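Long-range contact in L-lysine 6-monooxygenase (Pseudomonas syringae pv. tomato, PDB 5CQF), which probably hydroxylates the side-chain amine of L-lysine as an FAD- and NADP-dependent monooxygenase in siderophore biosynthesis: residues A[178-192]-A[342-354]. Numbering follows the deposited sequence.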
# COMPACT_ATOMS: atom_id res chain seq x y z
N PHE A 178 31.84 8.05 27.19
CA PHE A 178 30.57 8.49 27.76
C PHE A 178 30.28 8.02 29.19
O PHE A 178 29.41 8.57 29.83
CB PHE A 178 29.41 8.01 26.88
CG PHE A 178 29.46 8.52 25.48
CD1 PHE A 178 29.10 9.82 25.18
CD2 PHE A 178 29.84 7.69 24.43
CE1 PHE A 178 29.12 10.28 23.88
CE2 PHE A 178 29.86 8.14 23.13
CZ PHE A 178 29.51 9.44 22.85
N GLU A 179 30.99 7.00 29.68
CA GLU A 179 30.64 6.39 30.98
C GLU A 179 30.51 7.38 32.14
O GLU A 179 29.58 7.29 32.94
CB GLU A 179 31.60 5.26 31.35
CG GLU A 179 31.04 3.91 30.96
CD GLU A 179 32.05 2.77 31.03
OE1 GLU A 179 32.97 2.81 31.90
OE2 GLU A 179 31.89 1.82 30.22
N ALA A 180 31.42 8.34 32.23
CA ALA A 180 31.39 9.33 33.32
C ALA A 180 30.21 10.28 33.17
O ALA A 180 29.81 10.95 34.13
CB ALA A 180 32.69 10.11 33.37
N LEU A 181 29.66 10.34 31.95
CA LEU A 181 28.63 11.32 31.62
C LEU A 181 27.20 10.80 31.78
O LEU A 181 26.28 11.61 31.89
CB LEU A 181 28.86 11.85 30.20
CG LEU A 181 30.20 12.54 29.95
CD1 LEU A 181 30.33 12.98 28.50
CD2 LEU A 181 30.39 13.73 30.88
N LEU A 182 27.03 9.48 31.83
CA LEU A 182 25.69 8.90 31.98
C LEU A 182 24.91 9.61 33.08
O LEU A 182 25.40 9.75 34.19
CB LEU A 182 25.74 7.40 32.29
CG LEU A 182 26.23 6.50 31.16
CD1 LEU A 182 26.17 5.02 31.56
CD2 LEU A 182 25.44 6.75 29.87
N GLY A 183 23.72 10.07 32.74
CA GLY A 183 22.92 10.88 33.64
C GLY A 183 21.59 11.31 33.03
O GLY A 183 21.20 10.83 31.96
N PRO A 184 20.89 12.21 33.70
CA PRO A 184 19.58 12.67 33.23
C PRO A 184 19.58 13.32 31.84
O PRO A 184 18.55 13.31 31.19
CB PRO A 184 19.16 13.71 34.29
CG PRO A 184 19.92 13.35 35.51
CD PRO A 184 21.20 12.72 35.05
N THR A 185 20.71 13.91 31.42
CA THR A 185 20.80 14.59 30.14
C THR A 185 21.68 13.87 29.10
O THR A 185 21.84 14.35 27.99
CB THR A 185 21.31 16.04 30.28
OG1 THR A 185 22.59 16.05 30.90
CG2 THR A 185 20.35 16.91 31.07
N LEU A 186 22.25 12.73 29.45
CA LEU A 186 22.93 11.91 28.47
C LEU A 186 22.65 10.47 28.83
O LEU A 186 23.05 10.01 29.91
CB LEU A 186 24.43 12.22 28.46
CG LEU A 186 25.24 11.49 27.39
CD1 LEU A 186 26.48 12.28 26.96
CD2 LEU A 186 25.63 10.10 27.86
N PHE A 187 21.94 9.75 27.96
CA PHE A 187 21.52 8.39 28.32
C PHE A 187 21.40 7.46 27.15
O PHE A 187 21.36 7.90 26.00
CB PHE A 187 20.19 8.42 29.08
CG PHE A 187 19.16 9.32 28.47
CD1 PHE A 187 18.25 8.83 27.55
CD2 PHE A 187 19.08 10.64 28.84
CE1 PHE A 187 17.29 9.65 27.01
CE2 PHE A 187 18.12 11.48 28.30
CZ PHE A 187 17.23 10.99 27.37
N HIS A 188 21.30 6.17 27.46
CA HIS A 188 21.15 5.13 26.44
C HIS A 188 19.69 5.00 26.09
O HIS A 188 18.82 5.32 26.91
CB HIS A 188 21.64 3.80 27.00
CG HIS A 188 21.80 2.72 25.98
ND1 HIS A 188 20.89 1.70 25.84
CD2 HIS A 188 22.77 2.47 25.08
CE1 HIS A 188 21.28 0.88 24.88
NE2 HIS A 188 22.42 1.33 24.40
N THR A 189 19.41 4.50 24.89
CA THR A 189 18.04 4.32 24.43
C THR A 189 17.22 3.39 25.30
O THR A 189 16.01 3.50 25.32
CB THR A 189 17.96 3.80 22.97
OG1 THR A 189 18.78 2.64 22.80
CG2 THR A 189 18.43 4.84 22.02
N SER A 190 17.87 2.47 26.01
CA SER A 190 17.17 1.51 26.87
C SER A 190 16.47 2.17 28.07
O SER A 190 15.66 1.54 28.74
CB SER A 190 18.16 0.45 27.39
OG SER A 190 19.15 1.03 28.23
N ARG A 191 16.81 3.42 28.37
CA ARG A 191 16.18 4.15 29.44
C ARG A 191 15.53 5.42 28.89
O ARG A 191 15.25 6.35 29.64
CB ARG A 191 17.24 4.48 30.50
CG ARG A 191 17.90 3.25 31.11
CD ARG A 191 17.19 2.80 32.39
NE ARG A 191 17.38 3.79 33.47
CZ ARG A 191 18.46 3.87 34.25
NH1 ARG A 191 19.48 3.02 34.11
NH2 ARG A 191 18.51 4.82 35.19
N PHE A 192 15.26 5.44 27.59
CA PHE A 192 14.74 6.63 26.90
C PHE A 192 13.47 7.18 27.53
O PHE A 192 13.36 8.37 27.74
CB PHE A 192 14.53 6.37 25.39
CG PHE A 192 14.10 7.59 24.63
CD1 PHE A 192 15.02 8.55 24.22
CD2 PHE A 192 12.76 7.80 24.32
CE1 PHE A 192 14.61 9.69 23.55
CE2 PHE A 192 12.35 8.93 23.64
CZ PHE A 192 13.27 9.88 23.26
N GLU A 342 26.77 22.38 19.86
CA GLU A 342 26.35 22.56 21.25
C GLU A 342 24.91 22.10 21.42
O GLU A 342 24.02 22.62 20.76
CB GLU A 342 26.49 24.01 21.65
CG GLU A 342 27.88 24.55 21.40
CD GLU A 342 27.92 26.05 21.46
OE1 GLU A 342 27.07 26.69 20.79
OE2 GLU A 342 28.79 26.57 22.17
N VAL A 343 24.70 21.13 22.30
CA VAL A 343 23.38 20.59 22.55
C VAL A 343 23.08 20.55 24.03
O VAL A 343 23.98 20.69 24.84
CB VAL A 343 23.23 19.18 21.95
CG1 VAL A 343 23.25 19.28 20.43
CG2 VAL A 343 24.30 18.23 22.43
N ASP A 344 21.81 20.38 24.39
CA ASP A 344 21.37 20.31 25.78
C ASP A 344 21.33 18.88 26.27
O ASP A 344 21.48 18.64 27.44
CB ASP A 344 19.99 20.93 25.92
CG ASP A 344 19.96 22.40 25.51
OD1 ASP A 344 20.77 23.19 26.07
OD2 ASP A 344 19.16 22.77 24.62
N ALA A 345 21.11 17.91 25.38
CA ALA A 345 21.08 16.51 25.78
C ALA A 345 21.45 15.58 24.66
O ALA A 345 21.33 15.93 23.50
CB ALA A 345 19.71 16.14 26.30
N VAL A 346 21.88 14.38 25.04
CA VAL A 346 22.42 13.40 24.15
C VAL A 346 21.74 12.07 24.44
O VAL A 346 21.50 11.76 25.62
CB VAL A 346 23.92 13.28 24.37
CG1 VAL A 346 24.50 12.11 23.61
CG2 VAL A 346 24.60 14.57 23.95
N VAL A 347 21.39 11.34 23.36
CA VAL A 347 20.81 9.99 23.44
C VAL A 347 21.72 9.00 22.71
O VAL A 347 22.07 9.23 21.56
CB VAL A 347 19.42 9.89 22.78
CG1 VAL A 347 18.93 8.46 22.76
CG2 VAL A 347 18.39 10.73 23.50
N LEU A 348 22.11 7.92 23.37
CA LEU A 348 23.02 6.97 22.77
C LEU A 348 22.24 5.82 22.23
O LEU A 348 21.79 4.98 22.98
CB LEU A 348 24.04 6.47 23.78
CG LEU A 348 24.82 7.56 24.52
CD1 LEU A 348 25.69 6.93 25.58
CD2 LEU A 348 25.67 8.38 23.59
N GLY A 349 22.06 5.78 20.91
CA GLY A 349 21.44 4.63 20.27
C GLY A 349 22.54 3.70 19.81
O GLY A 349 22.62 3.33 18.66
N THR A 350 23.40 3.32 20.74
CA THR A 350 24.58 2.56 20.43
C THR A 350 24.34 1.06 20.44
O THR A 350 25.25 0.31 20.11
CB THR A 350 25.69 2.87 21.46
OG1 THR A 350 25.12 2.96 22.77
CG2 THR A 350 26.37 4.17 21.13
N GLY A 351 23.14 0.63 20.83
CA GLY A 351 22.82 -0.80 20.90
C GLY A 351 23.35 -1.49 22.16
O GLY A 351 23.64 -0.84 23.17
N TYR A 352 23.47 -2.82 22.07
CA TYR A 352 23.82 -3.68 23.21
C TYR A 352 25.08 -4.50 22.94
O TYR A 352 25.34 -4.94 21.82
CB TYR A 352 22.65 -4.63 23.58
CG TYR A 352 21.39 -3.90 24.01
CD1 TYR A 352 20.50 -3.40 23.06
CD2 TYR A 352 21.10 -3.68 25.35
CE1 TYR A 352 19.35 -2.72 23.44
CE2 TYR A 352 19.95 -3.00 25.75
CZ TYR A 352 19.08 -2.51 24.78
OH TYR A 352 17.94 -1.83 25.15
N GLN A 353 25.84 -4.70 24.01
CA GLN A 353 27.12 -5.41 24.00
C GLN A 353 26.90 -6.92 23.92
O GLN A 353 26.08 -7.44 24.66
CB GLN A 353 27.90 -5.09 25.29
CG GLN A 353 29.37 -5.52 25.28
CD GLN A 353 30.20 -4.88 24.14
OE1 GLN A 353 29.96 -5.11 22.97
NE2 GLN A 353 31.19 -4.10 24.51
N GLN A 354 27.62 -7.61 23.04
CA GLN A 354 27.63 -9.08 23.09
C GLN A 354 28.69 -9.51 24.11
O GLN A 354 29.86 -9.16 24.01
CB GLN A 354 27.80 -9.78 21.71
CG GLN A 354 28.96 -9.30 20.81
CD GLN A 354 29.38 -10.31 19.70
OE1 GLN A 354 28.53 -10.92 19.01
NE2 GLN A 354 30.70 -10.45 19.50
O HOH W 1 20.35 1.65 20.85
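With CG of H188 turned opposite its backbone N (chi1 -168°) and CG of L348 opposite its own carbonyl carbon (chi1 -53°), the imidazole reaches G351 O and the Y352 ring while the leucine branches rise toward F178. Both residues belong to the parallel sheet of a Rossmann-type domain, probably the NADP-binding one, where edge strand 186-188 lies against strand 345-348. In the parallel pattern V346 bridges T185 and F187 (V346 N to T185 O, F187 N to V346 O), and L348 bridges F187 and T189 (L348 N to F187 O, 2.7 Å; T189 N to L348 O). On one face L186 and V346 lie side by side, and L348 CD2 sits almost on the F178 ring normal, 3.9 Å from its centroid, a CH-pi contact well suited to leucine's terminal methyl. On the other face beta-branched V347 sends CG2 toward the F187 ring and the edge of F192, and CG1 to T189 CG2; W207 of strand 206-210 touches V347 and F187. Histidine suits the strand end with its two ring nitrogens. ND1 accepts from S190 N and also bonds S190 OG, fixing the ring's rotation. H188 NE2 donates to G351 O at 2.8 Å, tilted 29° from the carbonyl plane. The imidazole edge meets the Y352 face in a T-shaped pair, centroids 5.3 Å apart. Beside it, one water joins T189 OG1 (2.7 Å) to G351 N (3.0 Å).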